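Local structure of race-specific elicitor A4 (Passalora fulva, 6BN0) at residues A[51-54]-A[55-58]. The protein binds chitin as a CBM14-family effector of a tomato pathogen and triggers a hypersensitive response in Cf-4 tomato plants. Numbering follows the deposited sequence.
Sequences PCPK and GLQW. With NAG (2-acetamido-2-deoxy-beta-D-glucopyranose), chain F.
P53 and L56 are the first and last residues of a type II beta turn, a compact example of how a tight reversal can join two sheets and also present side chains to a ligand. In this chitin-binding type-2 (CBM14) domain the turn links strand 45-51 of the three-stranded sheet to strand 57-59 of the small two-stranded one. One backbone hydrogen bond closes it: L56 N donates to P53 O over 3.2 Å, fairly straight at 158°. The donor is tilted 31° from the carbonyl plane. G55 takes the third position with positive phi, a conformation glycine adopts readily in a type II turn. K54, in the second position, has a fully extended side chain; CG, anti to the backbone N, sits beside the carbonyl carbon and close to G55 N.

Apolar and backbone packing accompany the bond. L56 sets CG beside its own backbone N (chi1 -58°), and from there CD1 reaches the P53 ring, 4.1 Å from P53 CD; the two side chains meet at a slant. C52 CB lies 4.3 Å from L56 CB. In van der Waals contact with the backbone, C52 CB is 3.7 Å from L56 O, and C52 SG is 3.9 Å from W58 N. The disulfide from C52 to C67 ties this side of the turn to strand 66-68, whose C67 also touches P53 and L56. Further along, the W58 indole stacks with Y33 and hydrogen-bonds D60 through NE1.

P53 and L56 also belong to a glycan pocket observed with bound chitin oligosaccharide, joined by P51 just before the turn. One GlcNAc touches both P53 and L56. The acetamido group of another makes van der Waals contacts with the P51 carbonyl oxygen and the P53 ring: its methyl C8 lies 3.5 Å from P51 O, while its carbonyl O7 approaches P53 CG at 3.7 Å.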
ATOM      1  N   PRO A  51       0.234  -4.442 -10.492  1.00 31.24           N
ATOM      2  CA  PRO A  51      -1.000  -3.931 -11.115  1.00 28.70           C
ATOM      3  C   PRO A  51      -1.672  -2.825 -10.306  1.00 31.55           C
ATOM      4  O   PRO A  51      -1.693  -2.841  -9.074  1.00 29.40           O
ATOM      5  CB  PRO A  51      -1.882  -5.188 -11.167  1.00 29.40           C
ATOM      6  CG  PRO A  51      -1.442  -5.981  -9.911  1.00 32.81           C
ATOM      7  CD  PRO A  51       0.053  -5.776  -9.878  1.00 28.76           C
ATOM      8  N   CYS A  52      -2.282  -1.873 -11.004  1.00 25.43           N
ATOM      9  CA  CYS A  52      -3.266  -0.997 -10.356  1.00 28.30           C
ATOM     10  C   CYS A  52      -4.624  -1.697 -10.270  1.00 31.58           C
ATOM     11  O   CYS A  52      -4.891  -2.654 -11.010  1.00 28.45           O
ATOM     12  CB  CYS A  52      -3.396   0.318 -11.136  1.00 30.09           C
ATOM     13  SG  CYS A  52      -2.034   1.533 -10.901  1.00 30.94           S
ATOM     14  N   PRO A  53      -5.492  -1.279  -9.338  1.00 26.60           N
ATOM     15  CA  PRO A  53      -6.848  -1.837  -9.304  1.00 32.40           C
ATOM     16  C   PRO A  53      -7.588  -1.418 -10.554  1.00 34.30           C
ATOM     17  O   PRO A  53      -7.167  -0.500 -11.243  1.00 30.97           O
ATOM     18  CB  PRO A  53      -7.498  -1.208  -8.048  1.00 29.12           C
ATOM     19  CG  PRO A  53      -6.312  -0.883  -7.164  1.00 23.15           C
ATOM     20  CD  PRO A  53      -5.247  -0.415  -8.161  1.00 27.10           C
ATOM     21  N   LYS A  54      -8.677  -2.139 -10.847  1.00 30.05           N
ATOM     22  CA  LYS A  54      -9.535  -1.842 -11.981  1.00 29.62           C
ATOM     23  C   LYS A  54      -9.900  -0.369 -12.044  1.00 32.28           C
ATOM     24  O   LYS A  54     -10.383   0.203 -11.063  1.00 28.99           O
ATOM     25  CB  LYS A  54     -10.802  -2.695 -11.894  1.00 34.37           C
ATOM     26  CG  LYS A  54     -11.774  -2.539 -13.081  1.00 37.10           C
ATOM     27  CD  LYS A  54     -13.001  -3.483 -12.868  1.00 41.15           C
ATOM     28  CE  LYS A  54     -13.985  -3.387 -14.019  1.00 47.49           C
ATOM     29  NZ  LYS A  54     -15.212  -4.261 -13.845  1.00 49.28           N
ATOM     30  N   GLY A  55      -9.671   0.248 -13.208  1.00 27.42           N
ATOM     31  CA  GLY A  55     -10.125   1.608 -13.451  1.00 29.24           C
ATOM     32  C   GLY A  55      -9.102   2.689 -13.115  1.00 31.00           C
ATOM     33  O   GLY A  55      -9.316   3.859 -13.462  1.00 32.57           O
ATOM     34  N   LEU A  56      -8.013   2.337 -12.450  1.00 25.77           N
ATOM     35  CA  LEU A  56      -7.056   3.304 -11.928  1.00 26.46           C
ATOM     36  C   LEU A  56      -5.781   3.304 -12.755  1.00 29.30           C
ATOM     37  O   LEU A  56      -5.452   2.331 -13.451  1.00 28.66           O
ATOM     38  CB  LEU A  56      -6.700   2.998 -10.474  1.00 22.88           C
ATOM     39  CG  LEU A  56      -7.952   3.001  -9.578  1.00 24.74           C
ATOM     40  CD1 LEU A  56      -7.535   2.958  -8.085  1.00 22.50           C
ATOM     41  CD2 LEU A  56      -8.811   4.268  -9.859  1.00 26.85           C
ATOM     42  N   GLN A  57      -5.050   4.401 -12.636  1.00 24.47           N
ATOM     43  CA  GLN A  57      -3.820   4.583 -13.402  1.00 28.93           C
ATOM     44  C   GLN A  57      -2.756   5.174 -12.485  1.00 32.02           C
ATOM     45  O   GLN A  57      -3.087   5.846 -11.503  1.00 32.77           O
ATOM     46  CB  GLN A  57      -4.018   5.516 -14.613  1.00 29.35           C
ATOM     47  CG  GLN A  57      -5.005   4.997 -15.688  1.00 28.03           C
ATOM     48  CD  GLN A  57      -5.133   5.962 -16.840  1.00 32.81           C
ATOM     49  OE1 GLN A  57      -4.799   7.125 -16.703  1.00 29.95           O
ATOM     50  NE2 GLN A  57      -5.661   5.501 -17.954  1.00 31.89           N
ATOM     51  N   TRP A  58      -1.484   4.893 -12.803  1.00 23.80           N
ATOM     52  CA  TRP A  58      -0.369   5.326 -11.962  1.00 23.41           C
ATOM     53  C   TRP A  58      -0.338   6.851 -11.857  1.00 32.63           C
ATOM     54  O   TRP A  58      -0.403   7.553 -12.873  1.00 29.43           O
ATOM     55  CB  TRP A  58       0.984   4.833 -12.552  1.00 25.16           C
ATOM     56  CG  TRP A  58       2.131   5.175 -11.622  1.00 24.85           C
ATOM     57  CD1 TRP A  58       3.204   5.997 -11.879  1.00 26.97           C
ATOM     58  CD2 TRP A  58       2.277   4.724 -10.265  1.00 24.99           C
ATOM     59  NE1 TRP A  58       4.037   6.051 -10.770  1.00 28.38           N
ATOM     60  CE2 TRP A  58       3.478   5.297  -9.760  1.00 27.40           C
ATOM     61  CE3 TRP A  58       1.514   3.890  -9.431  1.00 22.81           C
ATOM     62  CZ2 TRP A  58       3.937   5.060  -8.452  1.00 28.66           C
ATOM     63  CZ3 TRP A  58       1.976   3.654  -8.110  1.00 26.64           C
ATOM     64  CH2 TRP A  58       3.188   4.232  -7.644  1.00 25.52           C
TER
HETATM   65  C1  NAG F   3      -2.781  -1.408  -1.377  1.00 21.51           C
HETATM   66  C2  NAG F   3      -3.708  -1.050  -2.539  1.00 20.61           C
HETATM   67  C3  NAG F   3      -4.533   0.198  -2.217  1.00 24.57           C
HETATM   68  C4  NAG F   3      -5.173   0.103  -0.834  1.00 23.91           C
HETATM   69  C5  NAG F   3      -4.147  -0.308   0.205  1.00 24.64           C
HETATM   70  C6  NAG F   3      -4.817  -0.559   1.547  1.00 22.29           C
HETATM   71  C7  NAG F   3      -3.085  -1.530  -4.853  1.00 23.45           C
HETATM   72  C8  NAG F   3      -2.200  -1.134  -6.019  1.00 23.59           C
HETATM   73  N2  NAG F   3      -2.928  -0.820  -3.737  1.00 22.94           N
HETATM   74  O3  NAG F   3      -5.553   0.351  -3.200  1.00 23.00           O
HETATM   75  O4  NAG F   3      -5.642   1.372  -0.371  1.00 25.07           O
HETATM   76  O5  NAG F   3      -3.529  -1.542  -0.196  1.00 26.50           O
HETATM   77  O6  NAG F   3      -3.893  -0.999   2.529  1.00 26.96           O
HETATM   78  O7  NAG F   3      -3.877  -2.477  -4.917  1.00 26.82           O